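Local structure of sesquisabinene B synthase 2 (Santalum album, 6A2A) at residues A[215-220]-A[498-503]; A[450-455]-A[526-531]; A[456-461]-A[494-499]; A[476-481]-A[490-495]. The protein probably cyclises farnesyl diphosphate to the sesquiterpene sesquisabinene B, with magnesium or manganese ions as cofactor. One frame throughout, in Å; residues are numbered along the deposited sequence.

Contact 1. Residues A[215-220]-A[498-503]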
loop_
_atom_site.group_PDB
_atom_site.type_symbol
_atom_site.label_atom_id
_atom_site.label_comp_id
_atom_site.label_asym_id
_atom_site.label_seq_id
_atom_site.Cartn_x
_atom_site.Cartn_y
_atom_site.Cartn_z
ATOM N N LEU A 215 9.304 36.540 0.351
ATOM C CA LEU A 215 10.007 35.345 0.199
ATOM C C LEU A 215 9.933 34.484 1.478
ATOM O O LEU A 215 9.837 33.257 1.398
ATOM C CB LEU A 215 11.473 35.662 -0.152
ATOM C CG LEU A 215 12.383 34.471 -0.343
ATOM C CD1 LEU A 215 11.888 33.590 -1.446
ATOM C CD2 LEU A 215 13.823 34.894 -0.654
ATOM N N HIS A 216 10.010 35.153 2.612
ATOM C CA HIS A 216 10.052 34.479 3.907
ATOM C C HIS A 216 8.753 33.686 4.120
ATOM O O HIS A 216 8.769 32.738 4.902
ATOM C CB HIS A 216 10.228 35.517 5.020
ATOM C CG HIS A 216 10.523 34.933 6.364
ATOM N ND1 HIS A 216 11.561 34.064 6.570
ATOM C CD2 HIS A 216 9.982 35.189 7.583
ATOM C CE1 HIS A 216 11.632 33.768 7.877
ATOM N NE2 HIS A 216 10.725 34.475 8.521
ATOM N N TRP A 217 7.651 34.117 3.516
ATOM C CA TRP A 217 6.309 33.492 3.720
ATOM C C TRP A 217 5.984 32.457 2.616
ATOM O O TRP A 217 4.923 31.836 2.655
ATOM C CB TRP A 217 5.261 34.599 3.785
ATOM C CG TRP A 217 5.308 35.417 5.040
ATOM C CD1 TRP A 217 6.247 35.365 6.031
ATOM C CD2 TRP A 217 4.371 36.421 5.418
ATOM N NE1 TRP A 217 5.968 36.293 6.995
ATOM C CE2 TRP A 217 4.786 36.910 6.678
ATOM C CE3 TRP A 217 3.198 36.915 4.867
ATOM C CZ2 TRP A 217 4.076 37.890 7.327
ATOM C CZ3 TRP A 217 2.476 37.857 5.538
ATOM C CH2 TRP A 217 2.943 38.391 6.728
ATOM N N ARG A 218 6.855 32.233 1.654
ATOM C CA ARG A 218 6.580 31.322 0.549
ATOM C C ARG A 218 7.170 29.950 0.832
ATOM O O ARG A 218 8.164 29.801 1.571
ATOM C CB ARG A 218 7.107 31.925 -0.774
ATOM C CG ARG A 218 6.300 33.118 -1.249
ATOM C CD ARG A 218 6.848 33.768 -2.556
ATOM N NE ARG A 218 5.930 34.729 -3.094
ATOM C CZ ARG A 218 4.875 34.427 -3.866
ATOM N NH1 ARG A 218 4.551 33.162 -4.095
ATOM N NH2 ARG A 218 4.128 35.397 -4.340
ATOM N N THR A 219 6.659 28.957 0.149
ATOM C CA THR A 219 7.176 27.633 0.233
ATOM C C THR A 219 8.480 27.532 -0.528
ATOM O O THR A 219 8.747 28.304 -1.482
ATOM C CB THR A 219 6.258 26.532 -0.297
ATOM O OG1 THR A 219 6.229 26.522 -1.727
ATOM C CG2 THR A 219 4.836 26.606 0.246
ATOM N N ILE A 220 9.280 26.618 -0.095
ATOM C CA ILE A 220 10.590 26.381 -0.824
ATOM C C ILE A 220 10.322 25.807 -2.219
ATOM O O ILE A 220 10.833 26.339 -3.191
ATOM C CB ILE A 220 11.544 25.471 -0.055
ATOM C CG1 ILE A 220 11.886 26.112 1.285
ATOM C CG2 ILE A 220 12.824 25.231 -0.834
ATOM C CD1 ILE A 220 12.501 25.134 2.292
ATOM N N GLY A 498 -2.495 41.863 11.430
ATOM C CA GLY A 498 -1.535 42.203 12.382
ATOM C C GLY A 498 -1.157 41.042 13.272
ATOM O O GLY A 498 -0.005 40.918 13.726
ATOM N N LEU A 499 -2.126 40.172 13.541
ATOM C CA LEU A 499 -1.807 39.017 14.330
ATOM C C LEU A 499 -0.881 38.084 13.571
ATOM O O LEU A 499 -0.042 37.413 14.206
ATOM C CB LEU A 499 -3.098 38.298 14.712
ATOM C CG LEU A 499 -3.971 39.020 15.724
ATOM C CD1 LEU A 499 -5.191 38.167 16.067
ATOM C CD2 LEU A 499 -3.189 39.378 16.983
ATOM N N VAL A 500 -1.065 37.970 12.260
ATOM C CA VAL A 500 -0.181 37.134 11.471
ATOM C C VAL A 500 1.243 37.652 11.618
ATOM O O VAL A 500 2.179 36.879 11.771
ATOM C CB VAL A 500 -0.624 37.115 10.018
ATOM C CG1 VAL A 500 0.438 36.570 9.098
ATOM C CG2 VAL A 500 -1.955 36.394 9.891
ATOM N N ARG A 501 1.407 38.994 11.506
ATOM C CA ARG A 501 2.774 39.523 11.586
ATOM C C ARG A 501 3.377 39.286 12.976
ATOM O O ARG A 501 4.530 38.890 13.099
ATOM C CB ARG A 501 2.818 41.013 11.238
ATOM C CG ARG A 501 2.449 41.259 9.781
ATOM C CD ARG A 501 2.698 42.706 9.321
ATOM N NE ARG A 501 1.925 43.620 10.110
ATOM C CZ ARG A 501 0.698 44.045 9.800
ATOM N NH1 ARG A 501 0.097 43.646 8.697
ATOM N NH2 ARG A 501 0.079 44.896 10.598
ATOM N N MET A 502 2.560 39.468 14.001
ATOM C CA MET A 502 3.012 39.225 15.400
ATOM C C MET A 502 3.464 37.773 15.600
ATOM O O MET A 502 4.495 37.498 16.178
ATOM C CB MET A 502 1.871 39.561 16.366
ATOM C CG MET A 502 2.227 39.331 17.834
ATOM S SD MET A 502 1.867 37.677 18.526
ATOM C CE MET A 502 0.094 37.696 18.326
ATOM N N TRP A 503 2.641 36.800 15.210
ATOM C CA TRP A 503 3.007 35.398 15.471
ATOM C C TRP A 503 4.216 34.983 14.642
ATOM O O TRP A 503 5.033 34.222 15.096
ATOM C CB TRP A 503 1.800 34.486 15.243
ATOM C CG TRP A 503 0.765 34.478 16.319
ATOM C CD1 TRP A 503 -0.517 34.919 16.249
ATOM C CD2 TRP A 503 0.941 33.977 17.654
ATOM N NE1 TRP A 503 -1.155 34.767 17.466
ATOM C CE2 TRP A 503 -0.281 34.181 18.331
ATOM C CE3 TRP A 503 2.026 33.442 18.340
ATOM C CZ2 TRP A 503 -0.448 33.817 19.660
ATOM C CZ3 TRP A 503 1.871 33.138 19.676
ATOM C CH2 TRP A 503 0.644 33.277 20.287
#
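Trp217 and Arg501 mark the nearest approach of the two backbones, yet their CA atoms are still 10.5 Å apart, so the 3-10 turn at 215-217 meets the helix at 498-503 through side chains alone. The contact is a worked example of how, in the all-helical fold of a plant terpene synthase, one indole can span the gap between a connecting loop and a helix. The loop links helix 201-212 to helix 220-232, and its partner is a middle portion of helix 489-510. With CG of Trp217 beside its own backbone N and anti to the carbonyl carbon (chi1 -72°), the benzene half of the ring leads, and its far corner, CH2, does the touching. Val500 offers CG1, which lies 3.9 Å from Trp217 CH2. Arg501 contributes only the aliphatic root of its chain: its CG comes to the rim of the indole, near the ring plane, 4.2 Å from Trp217 CH2. No hydrogen bond joins the segments, and the meeting is purely apolar. The rotation of the indole is fixed largely from elsewhere, since it stacks with Trp504 and His533 and meets Phe171 edge-to-face. The charged end of Arg501 turns back along its own helix, where Gly498 CA sits 3.6 Å above the guanidinium plane, displaced toward its rim.

Contact 2. Residues A[450-455]-A[526-531]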
loop_
_atom_site.group_PDB
_atom_site.type_symbol
_atom_site.label_atom_id
_atom_site.label_comp_id
_atom_site.label_asym_id
_atom_site.label_seq_id
_atom_site.Cartn_x
_atom_site.Cartn_y
_atom_site.Cartn_z
ATOM N N ARG A 450 2.544 26.393 19.032
ATOM C CA ARG A 450 1.282 27.147 19.168
ATOM C C ARG A 450 1.231 28.247 18.097
ATOM O O ARG A 450 0.222 28.408 17.507
ATOM C CB ARG A 450 1.192 27.757 20.564
ATOM C CG ARG A 450 -0.180 28.284 20.935
ATOM C CD ARG A 450 -0.170 29.065 22.231
ATOM N NE ARG A 450 -1.496 29.423 22.669
ATOM C CZ ARG A 450 -1.866 30.572 23.214
ATOM N NH1 ARG A 450 -3.149 30.778 23.429
ATOM N NH2 ARG A 450 -0.991 31.501 23.558
ATOM N N ALA A 451 2.321 28.959 17.924
ATOM C CA ALA A 451 2.408 30.045 16.927
ATOM C C ALA A 451 2.099 29.482 15.533
ATOM O O ALA A 451 1.298 30.052 14.832
ATOM C CB ALA A 451 3.774 30.672 16.998
ATOM N N SER A 452 2.724 28.391 15.183
ATOM C CA SER A 452 2.510 27.741 13.870
ATOM C C SER A 452 1.039 27.355 13.695
ATOM O O SER A 452 0.473 27.705 12.699
ATOM C CB SER A 452 3.407 26.564 13.707
ATOM O OG SER A 452 3.189 25.915 12.492
ATOM N N CYS A 453 0.445 26.682 14.657
ATOM C CA CYS A 453 -0.971 26.275 14.492
ATOM C C CYS A 453 -1.877 27.506 14.437
ATOM O O CYS A 453 -2.761 27.503 13.646
ATOM C CB CYS A 453 -1.399 25.329 15.605
ATOM S SG CYS A 453 -0.365 23.848 15.649
ATOM N N ILE A 454 -1.669 28.493 15.274
ATOM C CA ILE A 454 -2.546 29.686 15.195
ATOM C C ILE A 454 -2.357 30.339 13.821
ATOM O O ILE A 454 -3.339 30.692 13.222
ATOM C CB ILE A 454 -2.275 30.667 16.349
ATOM C CG1 ILE A 454 -2.668 30.044 17.683
ATOM C CG2 ILE A 454 -3.026 31.955 16.116
ATOM C CD1 ILE A 454 -2.416 30.927 18.868
ATOM N N LEU A 455 -1.120 30.475 13.384
ATOM C CA LEU A 455 -0.879 31.072 12.050
ATOM C C LEU A 455 -1.653 30.332 10.955
ATOM O O LEU A 455 -2.352 30.969 10.129
ATOM C CB LEU A 455 0.628 31.084 11.773
ATOM C CG LEU A 455 1.355 32.274 12.395
ATOM C CD1 LEU A 455 2.847 32.025 12.432
ATOM C CD2 LEU A 455 1.020 33.552 11.628
ATOM N N VAL A 526 7.733 25.703 10.522
ATOM C CA VAL A 526 7.712 26.911 9.781
ATOM C C VAL A 526 7.032 26.675 8.418
ATOM O O VAL A 526 6.266 27.525 8.009
ATOM C CB VAL A 526 9.106 27.527 9.605
ATOM C CG1 VAL A 526 8.974 28.820 8.797
ATOM C CG2 VAL A 526 9.741 27.800 10.967
ATOM N N ASN A 527 7.337 25.595 7.763
ATOM C CA ASN A 527 6.954 25.389 6.375
ATOM C C ASN A 527 5.444 25.145 6.305
ATOM O O ASN A 527 4.877 25.461 5.282
ATOM C CB ASN A 527 7.802 24.305 5.738
ATOM C CG ASN A 527 9.176 24.824 5.383
ATOM O OD1 ASN A 527 9.271 25.951 4.922
ATOM N ND2 ASN A 527 10.205 24.036 5.602
ATOM N N VAL A 528 4.794 24.575 7.357
ATOM C CA VAL A 528 3.296 24.497 7.273
ATOM C C VAL A 528 2.689 25.887 7.155
ATOM O O VAL A 528 1.640 26.059 6.549
ATOM C CB VAL A 528 2.613 23.681 8.401
ATOM C CG1 VAL A 528 3.016 22.242 8.346
ATOM C CG2 VAL A 528 2.870 24.233 9.781
ATOM N N VAL A 529 3.283 26.889 7.793
ATOM C CA VAL A 529 2.777 28.221 7.716
ATOM C C VAL A 529 2.889 28.742 6.272
ATOM O O VAL A 529 1.948 29.332 5.724
ATOM C CB VAL A 529 3.467 29.162 8.711
ATOM C CG1 VAL A 529 2.885 30.550 8.606
ATOM C CG2 VAL A 529 3.366 28.631 10.164
ATOM N N ARG A 530 4.064 28.536 5.720
ATOM C CA ARG A 530 4.321 28.965 4.312
ATOM C C ARG A 530 3.319 28.283 3.376
ATOM O O ARG A 530 2.763 28.948 2.475
ATOM C CB ARG A 530 5.764 28.625 3.963
ATOM C CG ARG A 530 6.780 29.515 4.652
ATOM C CD ARG A 530 8.167 28.895 4.639
ATOM N NE ARG A 530 9.105 29.907 5.113
ATOM C CZ ARG A 530 10.370 29.663 5.454
ATOM N NH1 ARG A 530 10.854 28.418 5.463
ATOM N NH2 ARG A 530 11.156 30.686 5.806
ATOM N N GLY A 531 3.086 26.987 3.594
ATOM C CA GLY A 531 2.042 26.281 2.832
ATOM C C GLY A 531 0.702 26.983 2.939
ATOM O O GLY A 531 -0.002 27.100 1.937
#
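Within the alpha-helical bundle of the class I terpene synthase fold, helix 447-462 and helix 521-535 run side by side here, and Ser452, Leu455, Val528 and Val529 fill the seam between them. The short helical segments are nearly parallel, at 11°, with axes 9.0 Å apart, and the seam is buried. It illustrates how a small polar side chain can be placed in an apolar interface once its polar end is satisfied. The hydroxyl of Ser452 stands anti to the backbone N (chi1 178°), which sends it across to the other helix, where OG hydrogen-bonds the carbonyl O of Thr525, one residue before the 526-531 segment. In that place it also abuts two methyls: Val528 CG2 is 3.2 Å from Ser452 OG, a snug fit, and Val529 CG2 is 3.6 Å from the same oxygen. Val529 faces both partners at once. Its other branch, CG1, packs against Leu455, 3.9 Å from Leu455 CB, and Leu455 CD1 lies near both CG1 and CG2 of Val529. Were Val529 replaced by an alanine, the loss of both methyls would probably open a gap between the helices, leaving Leu455 without its partner across the seam and Ser452 OG with less apolar cover. On the far flank of helix 521-535, Arg530 hydrogen-bonds the carbonyl O of His216 through NE. Its NH1 donates an almost straight bond to Asn527 OD1 (3.0 Å, 171°), with that oxygen lying in the guanidinium plane while Val526 CG1 rests over the centre of one face.

Contact 3. Residues A[456-461]-A[494-499]; sequences CRIIND and EHIEGL
Two residues before the metal ligand Asn460, Ile458 joins the helix whose C-terminal end begins the NSE/DTE metal-binding motif of class I terpene synthases to Ile496 and Leu499 of helix 489-510. Asn460 is a ligand of the second magnesium ion, although no metal is bound to the chain in this model. The example makes a general point: the metal-binding edge of a helix is backed by ordinary apolar packing on another edge. Ile458 and Ile496 have CA atoms 7.2 Å apart, and their CG2 methyls face each other, modelled too close for that separation to be trusted. The other arm of Ile458 is surer. Because its CG1 lies beside the backbone N, anti to the carbonyl carbon (chi1 -72°), the chain extends alongside the seam and CD1 reaches Leu499, 4.1 Å from Leu499 CD1 and equally far from Leu499 CB, with the two side chains crossing at about a right angle. Replacing Ile458 by an alanine would probably leave Leu499 without a mate across the seam and open a gap beside the metal-binding turn. Leu410 of helix 406-416 also packs on Ile458, while Leu406 touches both Ile496 and Leu499. Asp461, which follows Asn460, is held by several neighbours: its OD2 hydrogen-bonds Ser477 OG and Tyr409 OH. Its OD1 receives Arg457 NH1 in a salt bridge of 3.0 Å at 159°, through the syn lone pair and in the plane of the guanidinium group, whose NE is engaged by Ala413 O.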
loop_
_atom_site.group_PDB
_atom_site.type_symbol
_atom_site.label_atom_id
_atom_site.label_comp_id
_atom_site.label_asym_id
_atom_site.label_seq_id
_atom_site.Cartn_x
_atom_site.Cartn_y
_atom_site.Cartn_z
ATOM N N CYS A 456 -1.581 28.998 10.933
ATOM C CA CYS A 456 -2.244 28.243 9.871
ATOM C C CYS A 456 -3.755 28.527 9.874
ATOM O O CYS A 456 -4.395 28.712 8.808
ATOM C CB CYS A 456 -1.945 26.752 10.019
ATOM S SG CYS A 456 -0.229 26.321 9.653
ATOM N N ARG A 457 -4.339 28.588 11.089
ATOM C CA ARG A 457 -5.747 28.886 11.253
ATOM C C ARG A 457 -6.080 30.310 10.802
ATOM O O ARG A 457 -6.972 30.486 9.961
ATOM C CB ARG A 457 -6.197 28.663 12.701
ATOM C CG ARG A 457 -7.573 29.213 13.016
ATOM C CD ARG A 457 -8.747 28.862 12.172
ATOM N NE ARG A 457 -9.032 27.426 12.120
ATOM C CZ ARG A 457 -9.853 26.830 11.288
ATOM N NH1 ARG A 457 -10.360 27.477 10.244
ATOM N NH2 ARG A 457 -10.093 25.529 11.450
ATOM N N ILE A 458 -5.370 31.309 11.256
ATOM C CA ILE A 458 -5.725 32.668 10.897
ATOM C C ILE A 458 -5.489 32.914 9.404
ATOM O O ILE A 458 -6.313 33.604 8.726
ATOM C CB ILE A 458 -4.966 33.675 11.763
ATOM C CG1 ILE A 458 -5.532 33.655 13.183
ATOM C CG2 ILE A 458 -5.036 35.038 11.116
ATOM C CD1 ILE A 458 -4.761 34.555 14.135
ATOM N N ILE A 459 -4.433 32.341 8.864
ATOM C CA ILE A 459 -4.147 32.500 7.453
ATOM C C ILE A 459 -5.283 31.907 6.600
ATOM O O ILE A 459 -5.745 32.509 5.694
ATOM C CB ILE A 459 -2.784 31.919 7.071
ATOM C CG1 ILE A 459 -1.691 32.713 7.754
ATOM C CG2 ILE A 459 -2.625 31.942 5.574
ATOM C CD1 ILE A 459 -0.346 32.056 7.837
ATOM N N ASN A 460 -5.706 30.705 6.938
ATOM C CA ASN A 460 -6.812 30.068 6.261
ATOM C C ASN A 460 -8.048 30.970 6.330
ATOM O O ASN A 460 -8.667 31.201 5.356
ATOM C CB ASN A 460 -7.105 28.709 6.862
ATOM C CG ASN A 460 -8.131 27.913 6.085
ATOM O OD1 ASN A 460 -9.228 28.288 5.955
ATOM N ND2 ASN A 460 -7.741 26.777 5.630
ATOM N N ASP A 461 -8.357 31.497 7.508
ATOM C CA ASP A 461 -9.523 32.347 7.670
ATOM C C ASP A 461 -9.465 33.642 6.831
ATOM O O ASP A 461 -10.446 34.127 6.390
ATOM C CB ASP A 461 -9.778 32.680 9.139
ATOM C CG ASP A 461 -10.280 31.489 9.965
ATOM O OD1 ASP A 461 -10.328 30.384 9.475
ATOM O OD2 ASP A 461 -10.594 31.708 11.114
ATOM N N GLU A 494 -7.692 44.050 9.129
ATOM C CA GLU A 494 -6.398 44.659 9.454
ATOM C C GLU A 494 -5.883 44.127 10.788
ATOM O O GLU A 494 -4.666 43.866 10.924
ATOM C CB GLU A 494 -6.475 46.189 9.450
ATOM C CG GLU A 494 -6.507 46.751 8.042
ATOM C CD GLU A 494 -6.659 48.261 7.878
ATOM O OE1 GLU A 494 -7.098 48.944 8.844
ATOM O OE2 GLU A 494 -6.359 48.752 6.761
ATOM N N HIS A 495 -6.785 43.987 11.759
ATOM C CA HIS A 495 -6.399 43.416 13.055
ATOM C C HIS A 495 -5.851 41.971 12.875
ATOM O O HIS A 495 -4.797 41.624 13.384
ATOM C CB HIS A 495 -7.591 43.426 14.015
ATOM C CG HIS A 495 -7.204 42.945 15.369
ATOM N ND1 HIS A 495 -6.507 43.741 16.249
ATOM C CD2 HIS A 495 -7.337 41.740 15.961
ATOM C CE1 HIS A 495 -6.230 43.057 17.340
ATOM N NE2 HIS A 495 -6.762 41.833 17.210
ATOM N N ILE A 496 -6.534 41.183 12.077
ATOM C CA ILE A 496 -6.130 39.753 11.924
ATOM C C ILE A 496 -4.791 39.661 11.186
ATOM O O ILE A 496 -3.867 38.912 11.578
ATOM C CB ILE A 496 -7.257 38.932 11.274
ATOM C CG1 ILE A 496 -8.595 38.975 12.037
ATOM C CG2 ILE A 496 -6.747 37.510 11.107
ATOM C CD1 ILE A 496 -8.513 38.669 13.518
ATOM N N GLU A 497 -4.609 40.549 10.203
ATOM C CA GLU A 497 -3.378 40.638 9.482
ATOM C C GLU A 497 -2.231 41.018 10.425
ATOM O O GLU A 497 -1.092 40.542 10.248
ATOM C CB GLU A 497 -3.506 41.619 8.291
ATOM C CG GLU A 497 -4.264 41.040 7.107
ATOM C CD GLU A 497 -4.554 42.034 5.973
ATOM O OE1 GLU A 497 -4.259 43.230 6.150
ATOM O OE2 GLU A 497 -5.131 41.615 4.924
ATOM N N GLY A 498 -2.495 41.863 11.430
ATOM C CA GLY A 498 -1.535 42.203 12.382
ATOM C C GLY A 498 -1.157 41.042 13.272
ATOM O O GLY A 498 -0.005 40.918 13.726
ATOM N N LEU A 499 -2.126 40.172 13.541
ATOM C CA LEU A 499 -1.807 39.017 14.330
ATOM C C LEU A 499 -0.881 38.084 13.571
ATOM O O LEU A 499 -0.042 37.413 14.206
ATOM C CB LEU A 499 -3.098 38.298 14.712
ATOM C CG LEU A 499 -3.971 39.020 15.724
ATOM C CD1 LEU A 499 -5.191 38.167 16.067
ATOM C CD2 LEU A 499 -3.189 39.378 16.983
#

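Contact 4. Residues A[476-481]-A[490-495]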
loop_
_atom_site.group_PDB
_atom_site.type_symbol
_atom_site.label_atom_id
_atom_site.label_comp_id
_atom_site.label_asym_id
_atom_site.label_seq_id
_atom_site.Cartn_x
_atom_site.Cartn_y
_atom_site.Cartn_z
ATOM N N LYS A 476 -15.450 32.357 12.183
ATOM C CA LYS A 476 -14.206 32.586 11.536
ATOM C C LYS A 476 -13.551 33.824 12.171
ATOM O O LYS A 476 -14.240 34.637 12.738
ATOM C CB LYS A 476 -14.455 32.793 10.034
ATOM C CG LYS A 476 -14.979 31.588 9.271
ATOM C CD LYS A 476 -13.910 30.579 8.946
ATOM C CE LYS A 476 -14.442 29.300 8.322
ATOM N NZ LYS A 476 -14.370 28.159 9.267
ATOM N N SER A 477 -12.233 33.905 12.102
ATOM C CA SER A 477 -11.464 34.956 12.735
ATOM C C SER A 477 -11.966 36.398 12.598
ATOM O O SER A 477 -12.177 37.059 13.553
ATOM C CB SER A 477 -9.992 34.887 12.302
ATOM O OG SER A 477 -9.399 33.671 12.589
ATOM N N ILE A 478 -12.107 36.857 11.379
ATOM C CA ILE A 478 -12.535 38.220 11.153
ATOM C C ILE A 478 -13.883 38.506 11.806
ATOM O O ILE A 478 -13.985 39.403 12.549
ATOM C CB ILE A 478 -12.569 38.574 9.666
ATOM C CG1 ILE A 478 -11.192 38.443 9.051
ATOM C CG2 ILE A 478 -13.037 39.991 9.468
ATOM C CD1 ILE A 478 -11.186 38.411 7.558
ATOM N N GLN A 479 -14.876 37.676 11.544
ATOM C CA GLN A 479 -16.198 37.859 12.089
ATOM C C GLN A 479 -16.202 37.828 13.592
ATOM O O GLN A 479 -16.854 38.617 14.205
ATOM C CB GLN A 479 -17.216 36.879 11.513
ATOM C CG GLN A 479 -18.660 37.200 11.852
ATOM C CD GLN A 479 -19.146 38.525 11.309
ATOM O OE1 GLN A 479 -19.019 38.805 10.149
ATOM N NE2 GLN A 479 -19.684 39.336 12.168
ATOM N N CYS A 480 -15.438 36.930 14.178
ATOM C CA CYS A 480 -15.348 36.868 15.616
ATOM C C CYS A 480 -14.846 38.180 16.197
ATOM O O CYS A 480 -15.333 38.622 17.178
ATOM C CB CYS A 480 -14.403 35.764 16.070
ATOM S SG CYS A 480 -15.081 34.150 15.984
ATOM N N TYR A 481 -13.821 38.740 15.601
ATOM C CA TYR A 481 -13.274 39.990 16.055
ATOM C C TYR A 481 -14.258 41.122 15.795
ATOM O O TYR A 481 -14.415 41.969 16.608
ATOM C CB TYR A 481 -11.941 40.293 15.428
ATOM C CG TYR A 481 -11.314 41.526 15.991
ATOM C CD1 TYR A 481 -10.699 41.510 17.200
ATOM C CD2 TYR A 481 -11.367 42.708 15.311
ATOM C CE1 TYR A 481 -10.137 42.637 17.721
ATOM C CE2 TYR A 481 -10.811 43.847 15.821
ATOM C CZ TYR A 481 -10.197 43.804 17.020
ATOM O OH TYR A 481 -9.648 44.921 17.510
ATOM N N GLU A 490 -13.206 45.817 7.420
ATOM C CA GLU A 490 -11.864 46.269 7.092
ATOM C C GLU A 490 -10.944 46.404 8.300
ATOM O O GLU A 490 -9.806 46.038 8.255
ATOM C CB GLU A 490 -11.921 47.586 6.334
ATOM C CG GLU A 490 -12.808 47.517 5.117
ATOM C CD GLU A 490 -14.296 47.417 5.431
ATOM O OE1 GLU A 490 -14.793 48.128 6.302
ATOM O OE2 GLU A 490 -14.978 46.622 4.792
ATOM N N VAL A 491 -11.469 46.942 9.381
ATOM C CA VAL A 491 -10.694 47.136 10.576
ATOM C C VAL A 491 -10.356 45.787 11.162
ATOM O O VAL A 491 -9.267 45.578 11.625
ATOM C CB VAL A 491 -11.462 47.953 11.603
ATOM C CG1 VAL A 491 -10.868 47.816 12.970
ATOM C CG2 VAL A 491 -11.471 49.407 11.201
ATOM N N ALA A 492 -11.316 44.882 11.142
ATOM C CA ALA A 492 -11.106 43.563 11.673
ATOM C C ALA A 492 -10.096 42.755 10.851
ATOM O O ALA A 492 -9.304 42.061 11.395
ATOM C CB ALA A 492 -12.410 42.847 11.791
ATOM N N ARG A 493 -10.136 42.879 9.536
ATOM C CA ARG A 493 -9.196 42.208 8.683
ATOM C C ARG A 493 -7.809 42.739 8.983
ATOM O O ARG A 493 -6.884 41.998 9.076
ATOM C CB ARG A 493 -9.546 42.397 7.209
ATOM C CG ARG A 493 -8.600 41.728 6.239
ATOM C CD ARG A 493 -9.081 41.642 4.798
ATOM N NE ARG A 493 -10.234 40.786 4.619
ATOM C CZ ARG A 493 -10.166 39.505 4.320
ATOM N NH1 ARG A 493 -9.022 38.935 4.139
ATOM N NH2 ARG A 493 -11.246 38.811 4.199
ATOM N N GLU A 494 -7.692 44.050 9.129
ATOM C CA GLU A 494 -6.398 44.659 9.454
ATOM C C GLU A 494 -5.883 44.127 10.788
ATOM O O GLU A 494 -4.666 43.866 10.924
ATOM C CB GLU A 494 -6.475 46.189 9.450
ATOM C CG GLU A 494 -6.507 46.751 8.042
ATOM C CD GLU A 494 -6.659 48.261 7.878
ATOM O OE1 GLU A 494 -7.098 48.944 8.844
ATOM O OE2 GLU A 494 -6.359 48.752 6.761
ATOM N N HIS A 495 -6.785 43.987 11.759
ATOM C CA HIS A 495 -6.399 43.416 13.055
ATOM C C HIS A 495 -5.851 41.971 12.875
ATOM O O HIS A 495 -4.797 41.624 13.384
ATOM C CB HIS A 495 -7.591 43.426 14.015
ATOM C CG HIS A 495 -7.204 42.945 15.369
ATOM N ND1 HIS A 495 -6.507 43.741 16.249
ATOM C CD2 HIS A 495 -7.337 41.740 15.961
ATOM C CE1 HIS A 495 -6.230 43.057 17.340
ATOM N NE2 HIS A 495 -6.762 41.833 17.210
#
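Ala492 is the first residue of 490-495 to pack closely against 476-481, and its CA comes within 5.6 Å of that of Ile478. Its single methyl serves two neighbours: Ala492 CB lies 3.7 Å from Ile478 CG2 and, at the edge of the tyrosine ring and in its plane, an equal 3.7 Å from Tyr481 CD2. So small a side chain is consistent with the close approach of the two backbones. Next, Arg493 starts out away from the other segment, but its chain bends at chi3 and brings the guanidinium group round, so that Ile478 CD1 sits over one of its faces, 3.4 Å from Arg493 NH2. The flat cation is held from outside as well: NH1 hydrogen-bonds the carbonyl O of Leu462, NE bonds Gln489 OE1, and Tyr538 makes a cation-pi contact. The two segments belong to successive helices of the class I terpene synthase domain, 477-485 and 489-510, separated by a three-residue link; their short helical parts cross at 118° with axes 8.7 Å apart. One turn after Val491, His495 holds its CG anti to the backbone N (chi1 -176°), which lays the imidazole over a face of Tyr481. The rings form an offset stack with centroids 4.0 Å apart and planes only 6° from parallel, although the two side chains cross at about a right angle. The overlap is rim on rim, His495 CD2 standing 3.4 Å from Tyr481 CE1. At the root of the imidazole, His495 CB makes a CH-pi contact over the phenol ring, 4.1 Å from the Tyr481 centroid.

In the fold
Helix 489-510 enters contacts 1, 3 and 4, meeting in turn a loop, the metal-binding helix and the helix just before it in the chain. Contacts 2 and 3 both use helix 447-462, and they meet where Val529 CG1 touches Ile459 CD1 at 3.6 Å. The centre of contact 2 lies about 7 Å from that of the chain, and the contact is fully buried and chiefly aliphatic; contact 3 is buried and aliphatic too, but farther out, beside the metal site. Contact 4, its centre about 23 Å from the chain's, is only partly buried and relies on stacked rings and a guanidinium face. Contact 1 is also partly buried, but sparse. An aspartate-serine pair joins contacts 3 and 4, whereas contacts 2 and 4 do not touch.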